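Local atomic coordinates of D-alanyl-D-alanine carboxypeptidase (Enterococcus faecalis V583, PDB entry 5ZHF), a protein that removes the C-terminal D-alanine from peptidoglycan-derived pentapeptides as a zinc-dependent DD-carboxypeptidase linked to vancomycin resistance. Residues Y56-E61 with R68-I73; E109-Y114 with A122-E127; W163-S168 with F173-P178. All coordinates share one frame; numbering follows the deposited sequence.

The three contacts follow one another along the chain of a zinc enzyme whose metal is held by His140, Asp147 and His193. Interactions 1 and 3 touch, with Ile73 CD1 4.1 Å from Phe173 CE2, although their centres are 21 Å apart. Interaction 2 is more remote: its nearest atoms lie about 16 Å from interaction 1 and about 12 Å from interaction 3. It borders the substrate site, the side chain of Tyr114 coming within about 3 Å of that of substrate-binding Trp131. The side chains of Ile69 in interaction 1 and Arg175 in interaction 3 each lie about 11 Å from zinc; that of Arg175 is about 7 Å from Glu190, the probable proton donor/acceptor.

Interaction 1 of 3, residues Y56-E61 with R68-I73; sequences YDVELE and RIDIRI
Asp70 OD2 is gripped by two good donors, with Arg72 NE adding a weak third, while a methyl of the facing segment, Val58 CG2, rests 3.7 Å from OD2. One donor is Arg72 NH2, 2.8 Å from Asp70 OD2, which uses its syn lone pair. The other is a water 2.6 Å from Asp70 OD2 that accepts from Tyr56 OH, at 2.6 Å and in the plane of the tyrosine ring, so the phenol reaches the carboxylate through one molecule. Arg72 holds Asp70 side-on: NE bonds OD1 while NH2 takes OD2. Asp70 OD1 also accepts from the backbone N of Arg72, an Asx turn that fixes the rotation of the carboxylate at the start of the 3-10 segment 71-73. The arginine charge probably favours an ionised Asp70.

Residues 60-62 and 68-70 form a two-stranded beta hairpin. Glu61 and Ile69 make an antiparallel hydrogen-bonded pair, with Glu61 N 2.9 Å from Ile69 O and Ile69 N 3.0 Å from Glu61 O; Leu60 and Asp70 are the adjoining non-hydrogen-bonded pair. Past the strand end, Ile71 N makes a nearly straight bond (175° at the hydrogen) to Glu59 O, 2.9 Å away.

On the face bearing Glu61 and Ile69, Glu61 leaves with CG anti to its own nitrogen (chi1 -174°) and an extended chain, which brings its CD to 3.4 Å from Ile71 CD1, while OE1 bonds Ser74 OG. Leu60 CD1 lies over one face of the Arg68 guanidinium, and Ile69 packs on Leu77 of helix 74-86.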
loop_
_atom_site.group_PDB
_atom_site.type_symbol
_atom_site.label_atom_id
_atom_site.label_comp_id
_atom_site.label_asym_id
_atom_site.label_seq_id
_atom_site.Cartn_x
_atom_site.Cartn_y
_atom_site.Cartn_z
ATOM N N TYR A 56 -16.605 9.258 -1.154
ATOM C CA TYR A 56 -16.288 7.828 -1.039
ATOM C C TYR A 56 -16.481 7.447 0.423
ATOM O O TYR A 56 -15.811 8.002 1.290
ATOM C CB TYR A 56 -14.850 7.543 -1.462
ATOM C CG TYR A 56 -14.482 6.079 -1.419
ATOM C CD1 TYR A 56 -14.815 5.234 -2.461
ATOM C CD2 TYR A 56 -13.786 5.544 -0.341
ATOM C CE1 TYR A 56 -14.487 3.877 -2.444
ATOM C CE2 TYR A 56 -13.467 4.182 -0.303
ATOM C CZ TYR A 56 -13.806 3.360 -1.362
ATOM O OH TYR A 56 -13.490 2.010 -1.352
ATOM N N ASP A 57 -17.393 6.520 0.686
ATOM C CA ASP A 57 -17.697 6.103 2.060
ATOM C C ASP A 57 -16.807 4.930 2.426
ATOM O O ASP A 57 -16.683 3.966 1.648
ATOM C CB ASP A 57 -19.160 5.672 2.190
ATOM C CG ASP A 57 -19.528 5.235 3.611
ATOM O OD1 ASP A 57 -19.480 6.077 4.537
ATOM O OD2 ASP A 57 -19.877 4.047 3.800
ATOM N N VAL A 58 -16.201 5.001 3.606
ATOM C CA VAL A 58 -15.500 3.841 4.164
ATOM C C VAL A 58 -15.886 3.693 5.624
ATOM O O VAL A 58 -15.949 4.690 6.351
ATOM C CB VAL A 58 -13.963 3.932 4.004
ATOM C CG1 VAL A 58 -13.382 5.156 4.706
ATOM C CG2 VAL A 58 -13.295 2.643 4.494
ATOM N N GLU A 59 -16.206 2.461 6.021
ATOM C CA GLU A 59 -16.405 2.126 7.422
ATOM C C GLU A 59 -15.100 1.561 7.956
ATOM O O GLU A 59 -14.609 0.572 7.431
ATOM C CB GLU A 59 -17.521 1.089 7.592
ATOM C CG GLU A 59 -18.898 1.581 7.187
ATOM C CD GLU A 59 -19.381 2.783 7.982
ATOM O OE1 GLU A 59 -19.052 2.897 9.182
ATOM O OE2 GLU A 59 -20.099 3.632 7.400
ATOM N N LEU A 60 -14.564 2.185 8.996
ATOM C CA LEU A 60 -13.249 1.838 9.495
ATOM C C LEU A 60 -13.299 1.081 10.792
ATOM O O LEU A 60 -14.183 1.307 11.619
ATOM C CB LEU A 60 -12.417 3.089 9.685
ATOM C CG LEU A 60 -12.184 3.863 8.387
ATOM C CD1 LEU A 60 -11.654 5.264 8.656
ATOM C CD2 LEU A 60 -11.251 3.062 7.484
ATOM N N GLU A 61 -12.350 0.166 10.944
ATOM C CA GLU A 61 -12.114 -0.533 12.179
ATOM C C GLU A 61 -10.741 -0.115 12.677
ATOM O O GLU A 61 -9.810 0.081 11.880
ATOM C CB GLU A 61 -12.102 -2.036 11.941
ATOM C CG GLU A 61 -12.011 -2.834 13.231
ATOM C CD GLU A 61 -12.027 -4.325 12.999
ATOM O OE1 GLU A 61 -11.213 -4.793 12.176
ATOM O OE2 GLU A 61 -12.826 -5.025 13.662
ATOM N N ARG A 68 -6.218 2.390 11.414
ATOM C CA ARG A 68 -7.551 2.016 10.944
ATOM C C ARG A 68 -7.493 1.417 9.554
ATOM O O ARG A 68 -6.627 1.772 8.756
ATOM C CB ARG A 68 -8.465 3.237 10.950
ATOM C CG ARG A 68 -8.896 3.651 12.353
ATOM C CD ARG A 68 -9.727 4.942 12.348
ATOM N NE ARG A 68 -8.937 6.072 11.860
ATOM C CZ ARG A 68 -9.402 7.269 11.509
ATOM N NH1 ARG A 68 -10.692 7.546 11.564
ATOM N NH2 ARG A 68 -8.545 8.209 11.101
ATOM N N ILE A 69 -8.445 0.522 9.287
ATOM C CA ILE A 69 -8.578 -0.156 7.997
ATOM C C ILE A 69 -10.061 -0.257 7.633
ATOM O O ILE A 69 -10.917 -0.252 8.512
ATOM C CB ILE A 69 -7.960 -1.569 8.024
ATOM C CG1 ILE A 69 -8.568 -2.398 9.164
ATOM C CG2 ILE A 69 -6.444 -1.473 8.110
ATOM C CD1 ILE A 69 -8.387 -3.878 9.000
ATOM N N ASP A 70 -10.340 -0.370 6.341
ATOM C CA ASP A 70 -11.688 -0.728 5.867
ATOM C C ASP A 70 -12.112 -2.022 6.570
ATOM O O ASP A 70 -11.422 -3.030 6.513
ATOM C CB ASP A 70 -11.654 -0.853 4.338
ATOM C CG ASP A 70 -13.025 -1.073 3.716
ATOM O OD1 ASP A 70 -13.890 -1.718 4.347
ATOM O OD2 ASP A 70 -13.213 -0.570 2.599
ATOM N N ILE A 71 -13.238 -1.978 7.278
ATOM C CA ILE A 71 -13.730 -3.159 7.998
ATOM C C ILE A 71 -13.796 -4.411 7.080
ATOM O O ILE A 71 -13.595 -5.523 7.539
ATOM C CB ILE A 71 -15.099 -2.900 8.672
ATOM C CG1 ILE A 71 -15.520 -4.039 9.620
ATOM C CG2 ILE A 71 -16.182 -2.720 7.607
ATOM C CD1 ILE A 71 -14.642 -4.312 10.821
ATOM N N ARG A 72 -14.015 -4.210 5.774
ATOM C CA ARG A 72 -14.145 -5.329 4.860
ATOM C C ARG A 72 -12.880 -6.165 4.701
ATOM O O ARG A 72 -12.970 -7.332 4.317
ATOM C CB ARG A 72 -14.642 -4.841 3.494
ATOM C CG ARG A 72 -16.069 -4.327 3.546
ATOM C CD ARG A 72 -16.476 -3.700 2.230
ATOM N NE ARG A 72 -15.853 -2.398 2.042
ATOM C CZ ARG A 72 -16.153 -1.525 1.080
ATOM N NH1 ARG A 72 -17.102 -1.785 0.179
ATOM N NH2 ARG A 72 -15.515 -0.371 1.019
ATOM N N ILE A 73 -11.702 -5.568 4.971
ATOM C CA ILE A 73 -10.427 -6.291 4.820
ATOM C C ILE A 73 -9.942 -6.869 6.146
ATOM O O ILE A 73 -8.999 -7.643 6.155
ATOM C CB ILE A 73 -9.288 -5.444 4.156
ATOM C CG1 ILE A 73 -8.590 -4.510 5.164
ATOM C CG2 ILE A 73 -9.812 -4.670 2.961
ATOM C CD1 ILE A 73 -7.479 -3.681 4.537
HETATM O O HOH W 1 -12.363 1.150 0.832
#

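Interaction 2 of 3, residues E109-Y114 with A122-E127; sequences EKVAEY and AQAKAE
The Tyr114 ring carries Glu127 CG over one face, 3.6 Å from the ring centroid and 26° off the normal. This CH-pi contact is displaced toward the rim, nearest CE1 and CZ, and the glutamate chain runs across the ring at about a right angle. With Glu127 CG opposite the backbone N (chi1 -159°), the methylene is set over the ring; the bend at chi2 then sets where the carboxylate goes. Tyr119, in the loop between the helices, meets Tyr114 edge-to-face, and the phenol OH hydrogen-bonds Trp131 NE1, tying the ring to a substrate-binding residue.

The segments belong to helices 100-116 and 121-128, which pack as a steeply crossed pair: the axes of the two short segments pass 8.2 Å apart, their directions differing by 125°. Ala124, whose CA is nearest that of Val111, lies at the crossing, and its small side chain is consistent with the close approach. Its CB is wedged 3.6 Å from Tyr114 CB, 3.8 Å from Val111 CG1 and 3.5 Å from Val111 O. The other branch of the valine, CG2, lies against the aliphatic part of Lys125, 4.0 Å from its CG.

No hydrogen bond crosses between the two segments; beside the contact Lys110 NZ forms a salt bridge with Glu113 OE1, 2.6 Å away, and also binds a tetraethylene glycol, probably from the crystallisation liquor.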
loop_
_atom_site.group_PDB
_atom_site.type_symbol
_atom_site.label_atom_id
_atom_site.label_comp_id
_atom_site.label_asym_id
_atom_site.label_seq_id
_atom_site.Cartn_x
_atom_site.Cartn_y
_atom_site.Cartn_z
ATOM N N GLU A 109 6.558 16.192 4.342
ATOM C CA GLU A 109 7.766 15.706 5.019
ATOM C C GLU A 109 8.739 15.071 4.023
ATOM O O GLU A 109 9.948 15.266 4.142
ATOM C CB GLU A 109 7.425 14.766 6.192
ATOM C CG GLU A 109 6.901 15.563 7.387
ATOM C CD GLU A 109 6.448 14.739 8.591
ATOM O OE1 GLU A 109 6.827 15.110 9.749
ATOM O OE2 GLU A 109 5.697 13.744 8.396
ATOM N N LYS A 110 8.219 14.353 3.028
ATOM C CA LYS A 110 9.066 13.783 1.963
ATOM C C LYS A 110 9.664 14.880 1.086
ATOM O O LYS A 110 10.847 14.783 0.722
ATOM C CB LYS A 110 8.300 12.766 1.102
ATOM C CG LYS A 110 9.132 11.962 0.095
ATOM C CD LYS A 110 10.263 11.141 0.701
ATOM C CE LYS A 110 9.799 10.040 1.644
ATOM N NZ LYS A 110 10.909 9.558 2.525
ATOM N N VAL A 111 8.870 15.897 0.751
ATOM C CA VAL A 111 9.365 17.065 -0.012
ATOM C C VAL A 111 10.528 17.733 0.762
ATOM O O VAL A 111 11.594 18.011 0.203
ATOM C CB VAL A 111 8.234 18.073 -0.322
ATOM C CG1 VAL A 111 8.785 19.395 -0.892
ATOM C CG2 VAL A 111 7.215 17.476 -1.304
ATOM N N ALA A 112 10.348 17.907 2.066
ATOM C CA ALA A 112 11.392 18.509 2.905
ATOM C C ALA A 112 12.682 17.682 2.920
ATOM O O ALA A 112 13.780 18.250 2.923
ATOM C CB ALA A 112 10.884 18.717 4.326
ATOM N N GLU A 113 12.560 16.357 2.972
ATOM C CA GLU A 113 13.736 15.479 2.908
ATOM C C GLU A 113 14.521 15.672 1.613
ATOM O O GLU A 113 15.753 15.681 1.637
ATOM C CB GLU A 113 13.356 14.010 3.050
ATOM C CG GLU A 113 12.972 13.611 4.457
ATOM C CD GLU A 113 12.303 12.241 4.515
ATOM O OE1 GLU A 113 12.363 11.484 3.517
ATOM O OE2 GLU A 113 11.712 11.922 5.577
ATOM N N TYR A 114 13.816 15.796 0.492
ATOM C CA TYR A 114 14.491 16.103 -0.782
ATOM C C TYR A 114 15.115 17.485 -0.792
ATOM O O TYR A 114 16.268 17.624 -1.223
ATOM C CB TYR A 114 13.563 15.914 -1.986
ATOM C CG TYR A 114 13.509 14.468 -2.412
ATOM C CD1 TYR A 114 14.609 13.871 -3.043
ATOM C CD2 TYR A 114 12.382 13.676 -2.155
ATOM C CE1 TYR A 114 14.590 12.537 -3.422
ATOM C CE2 TYR A 114 12.346 12.343 -2.537
ATOM C CZ TYR A 114 13.452 11.771 -3.164
ATOM O OH TYR A 114 13.429 10.447 -3.562
ATOM N N ALA A 122 10.383 22.831 -6.247
ATOM C CA ALA A 122 9.682 22.229 -7.403
ATOM C C ALA A 122 10.235 20.854 -7.785
ATOM O O ALA A 122 9.475 19.918 -8.028
ATOM C CB ALA A 122 9.727 23.167 -8.596
ATOM N N GLN A 123 11.554 20.728 -7.831
ATOM C CA GLN A 123 12.188 19.426 -8.040
ATOM C C GLN A 123 11.808 18.419 -6.949
ATOM O O GLN A 123 11.582 17.256 -7.229
ATOM C CB GLN A 123 13.710 19.551 -8.018
ATOM C CG GLN A 123 14.356 20.345 -9.131
ATOM C CD GLN A 123 15.869 20.381 -8.954
ATOM O OE1 GLN A 123 16.374 20.901 -7.953
ATOM N NE2 GLN A 123 16.604 19.767 -9.898
ATOM N N ALA A 124 11.829 18.878 -5.697
ATOM C CA ALA A 124 11.530 18.027 -4.533
ATOM C C ALA A 124 10.103 17.474 -4.570
ATOM O O ALA A 124 9.894 16.293 -4.269
ATOM C CB ALA A 124 11.767 18.789 -3.239
ATOM N N LYS A 125 9.148 18.324 -4.936
ATOM C CA LYS A 125 7.741 17.894 -5.077
ATOM C C LYS A 125 7.611 16.777 -6.114
ATOM O O LYS A 125 7.019 15.714 -5.840
ATOM C CB LYS A 125 6.843 19.079 -5.445
ATOM C CG LYS A 125 6.656 20.088 -4.319
ATOM C CD LYS A 125 6.322 21.487 -4.842
ATOM C CE LYS A 125 6.396 22.563 -3.762
ATOM N NZ LYS A 125 5.096 22.801 -3.074
ATOM N N ALA A 126 8.199 16.997 -7.286
ATOM C CA ALA A 126 8.168 15.986 -8.348
ATOM C C ALA A 126 8.863 14.682 -7.950
ATOM O O ALA A 126 8.387 13.590 -8.268
ATOM C CB ALA A 126 8.784 16.544 -9.625
ATOM N N GLU A 127 9.976 14.787 -7.234
ATOM C CA GLU A 127 10.676 13.598 -6.770
ATOM C C GLU A 127 9.907 12.895 -5.640
ATOM O O GLU A 127 9.855 11.676 -5.599
ATOM C CB GLU A 127 12.098 13.961 -6.329
ATOM C CG GLU A 127 13.057 12.789 -6.312
ATOM C CD GLU A 127 13.308 12.214 -7.686
ATOM O OE1 GLU A 127 13.878 12.924 -8.544
ATOM O OE2 GLU A 127 12.930 11.048 -7.898
#

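Interaction 3 of 3, residues W163-S168 with F173-P178; sequences WLDENS and FIRRYP
Ser168 and Phe173 clasp each other with two hydrogen bonds. Ser168 OG donates to Phe173 O at 2.8 Å, and Phe173 N returns a longer bond of 3.2 Å to Ser168 O. Both donors stand above the carbonyl planes rather than on a lone pair. The serine hydroxyl lies between its own N and carbonyl carbon (chi1 66°), which carries it across to the strand. Just before it, Ser168 N and Asn167 N both bond Leu164 O from the same face, and Asn167 ND2 is satisfied by Trp163 O at 2.8 Å.

Farther along, Arg175 extends fully, and NH1 forms a salt bridge with Asp165 OD1, 3.0 Å away. The oxygen lies in the guanidinium plane, and the two flat groups stand 87° apart. Arg175 NH2 bonds Asn189 OD1.

Strand 173-175 is an outer strand of the sheet and pairs with strand 193-196, which supplies zinc ligand His193. With Asp165 on one nitrogen and Asn189 on another, Arg175 links the C-terminal part of helix 157-167 to the loop carrying Glu190, the probable proton donor/acceptor. The aspartate bond is well aligned at the arginine but meets OD1 63° out of the carboxylate plane, so charge attraction probably contributes much of it.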
loop_
_atom_site.group_PDB
_atom_site.type_symbol
_atom_site.label_atom_id
_atom_site.label_comp_id
_atom_site.label_asym_id
_atom_site.label_seq_id
_atom_site.Cartn_x
_atom_site.Cartn_y
_atom_site.Cartn_z
ATOM N N TRP A 163 8.581 -12.377 3.008
ATOM C CA TRP A 163 7.451 -13.220 3.310
ATOM C C TRP A 163 6.195 -12.669 2.633
ATOM O O TRP A 163 5.400 -13.433 2.068
ATOM C CB TRP A 163 7.242 -13.362 4.820
ATOM C CG TRP A 163 6.171 -14.355 5.167
ATOM C CD1 TRP A 163 6.348 -15.678 5.465
ATOM C CD2 TRP A 163 4.754 -14.119 5.207
ATOM N NE1 TRP A 163 5.148 -16.273 5.715
ATOM C CE2 TRP A 163 4.145 -15.351 5.538
ATOM C CE3 TRP A 163 3.941 -12.987 5.015
ATOM C CZ2 TRP A 163 2.771 -15.487 5.685
ATOM C CZ3 TRP A 163 2.562 -13.133 5.134
ATOM C CH2 TRP A 163 1.996 -14.369 5.473
ATOM N N LEU A 164 6.010 -11.351 2.710
ATOM C CA LEU A 164 4.820 -10.745 2.103
ATOM C C LEU A 164 4.816 -10.977 0.579
ATOM O O LEU A 164 3.759 -11.325 -0.017
ATOM C CB LEU A 164 4.781 -9.258 2.402
ATOM C CG LEU A 164 4.458 -8.927 3.849
ATOM C CD1 LEU A 164 4.785 -7.480 4.146
ATOM C CD2 LEU A 164 3.015 -9.263 4.225
ATOM N N ASP A 165 5.966 -10.757 -0.045
ATOM C CA ASP A 165 6.093 -10.922 -1.501
ATOM C C ASP A 165 5.622 -12.300 -1.919
ATOM O O ASP A 165 4.900 -12.453 -2.922
ATOM C CB ASP A 165 7.545 -10.675 -1.963
ATOM C CG ASP A 165 7.731 -10.906 -3.471
ATOM O OD1 ASP A 165 7.304 -10.038 -4.271
ATOM O OD2 ASP A 165 8.280 -11.966 -3.843
ATOM N N GLU A 166 6.032 -13.307 -1.158
ATOM C CA GLU A 166 5.791 -14.709 -1.499
ATOM C C GLU A 166 4.434 -15.248 -1.036
ATOM O O GLU A 166 3.990 -16.301 -1.514
ATOM C CB GLU A 166 6.951 -15.553 -0.931
ATOM C CG GLU A 166 8.282 -15.179 -1.576
ATOM C CD GLU A 166 9.519 -15.749 -0.877
ATOM O OE1 GLU A 166 9.378 -16.495 0.078
ATOM O OE2 GLU A 166 10.646 -15.403 -1.295
ATOM N N ASN A 167 3.763 -14.551 -0.109
ATOM C CA ASN A 167 2.538 -15.075 0.532
ATOM C C ASN A 167 1.272 -14.208 0.524
ATOM O O ASN A 167 0.182 -14.722 0.795
ATOM C CB ASN A 167 2.828 -15.424 1.988
ATOM C CG ASN A 167 3.803 -16.566 2.130
ATOM O OD1 ASN A 167 3.405 -17.731 2.058
ATOM N ND2 ASN A 167 5.074 -16.244 2.319
ATOM N N SER A 168 1.402 -12.898 0.327
ATOM C CA SER A 168 0.304 -11.996 0.600
ATOM C C SER A 168 -0.944 -12.287 -0.233
ATOM O O SER A 168 -2.070 -12.048 0.226
ATOM C CB SER A 168 0.698 -10.553 0.355
ATOM O OG SER A 168 0.965 -10.297 -1.019
ATOM N N PHE A 173 -4.048 -9.774 -0.736
ATOM C CA PHE A 173 -3.250 -8.565 -0.816
ATOM C C PHE A 173 -2.149 -8.694 -1.871
ATOM O O PHE A 173 -1.545 -9.757 -2.022
ATOM C CB PHE A 173 -2.578 -8.270 0.541
ATOM C CG PHE A 173 -3.523 -7.893 1.625
ATOM C CD1 PHE A 173 -4.183 -8.865 2.354
ATOM C CD2 PHE A 173 -3.741 -6.553 1.952
ATOM C CE1 PHE A 173 -5.044 -8.506 3.378
ATOM C CE2 PHE A 173 -4.609 -6.182 2.971
ATOM C CZ PHE A 173 -5.254 -7.172 3.686
ATOM N N ILE A 174 -1.875 -7.606 -2.572
ATOM C CA ILE A 174 -0.797 -7.548 -3.554
ATOM C C ILE A 174 0.284 -6.549 -3.163
ATOM O O ILE A 174 0.016 -5.512 -2.507
ATOM C CB ILE A 174 -1.309 -7.233 -4.983
ATOM C CG1 ILE A 174 -2.032 -5.868 -5.041
ATOM C CG2 ILE A 174 -2.241 -8.338 -5.430
ATOM C CD1 ILE A 174 -2.559 -5.486 -6.421
ATOM N N ARG A 175 1.511 -6.884 -3.582
ATOM C CA ARG A 175 2.640 -5.976 -3.523
ATOM C C ARG A 175 2.380 -4.938 -4.603
ATOM O O ARG A 175 2.597 -5.181 -5.799
ATOM C CB ARG A 175 3.952 -6.735 -3.759
ATOM C CG ARG A 175 5.185 -5.880 -3.595
ATOM C CD ARG A 175 6.420 -6.669 -3.953
ATOM N NE ARG A 175 7.637 -5.868 -3.817
ATOM C CZ ARG A 175 8.872 -6.377 -3.820
ATOM N NH1 ARG A 175 9.073 -7.688 -3.911
ATOM N NH2 ARG A 175 9.914 -5.571 -3.690
ATOM N N ARG A 176 1.839 -3.808 -4.175
ATOM C CA ARG A 176 1.194 -2.876 -5.093
ATOM C C ARG A 176 2.153 -2.198 -6.061
ATOM O O ARG A 176 1.762 -1.871 -7.195
ATOM C CB ARG A 176 0.491 -1.804 -4.291
ATOM C CG ARG A 176 -0.274 -0.780 -5.096
ATOM C CD ARG A 176 -1.365 -1.421 -5.905
ATOM N NE ARG A 176 -2.116 -0.432 -6.660
ATOM C CZ ARG A 176 -1.794 0.033 -7.870
ATOM N NH1 ARG A 176 -0.654 -0.325 -8.473
ATOM N NH2 ARG A 176 -2.611 0.896 -8.468
ATOM N N TYR A 177 3.364 -1.929 -5.588
ATOM C CA TYR A 177 4.348 -1.129 -6.328
ATOM C C TYR A 177 5.650 -1.915 -6.492
ATOM O O TYR A 177 6.650 -1.603 -5.853
ATOM C CB TYR A 177 4.585 0.193 -5.621
ATOM C CG TYR A 177 3.334 1.017 -5.373
ATOM C CD1 TYR A 177 2.492 1.395 -6.433
ATOM C CD2 TYR A 177 2.968 1.401 -4.079
ATOM C CE1 TYR A 177 1.362 2.162 -6.210
ATOM C CE2 TYR A 177 1.827 2.171 -3.850
ATOM C CZ TYR A 177 1.015 2.532 -4.912
ATOM O OH TYR A 177 -0.120 3.303 -4.674
ATOM N N PRO A 178 5.621 -2.941 -7.341
ATOM C CA PRO A 178 6.802 -3.785 -7.479
ATOM C C PRO A 178 7.922 -3.105 -8.249
ATOM O O PRO A 178 7.684 -2.163 -9.006
ATOM C CB PRO A 178 6.284 -5.025 -8.214
ATOM C CG PRO A 178 5.067 -4.618 -8.896
ATOM C CD PRO A 178 4.509 -3.418 -8.186
#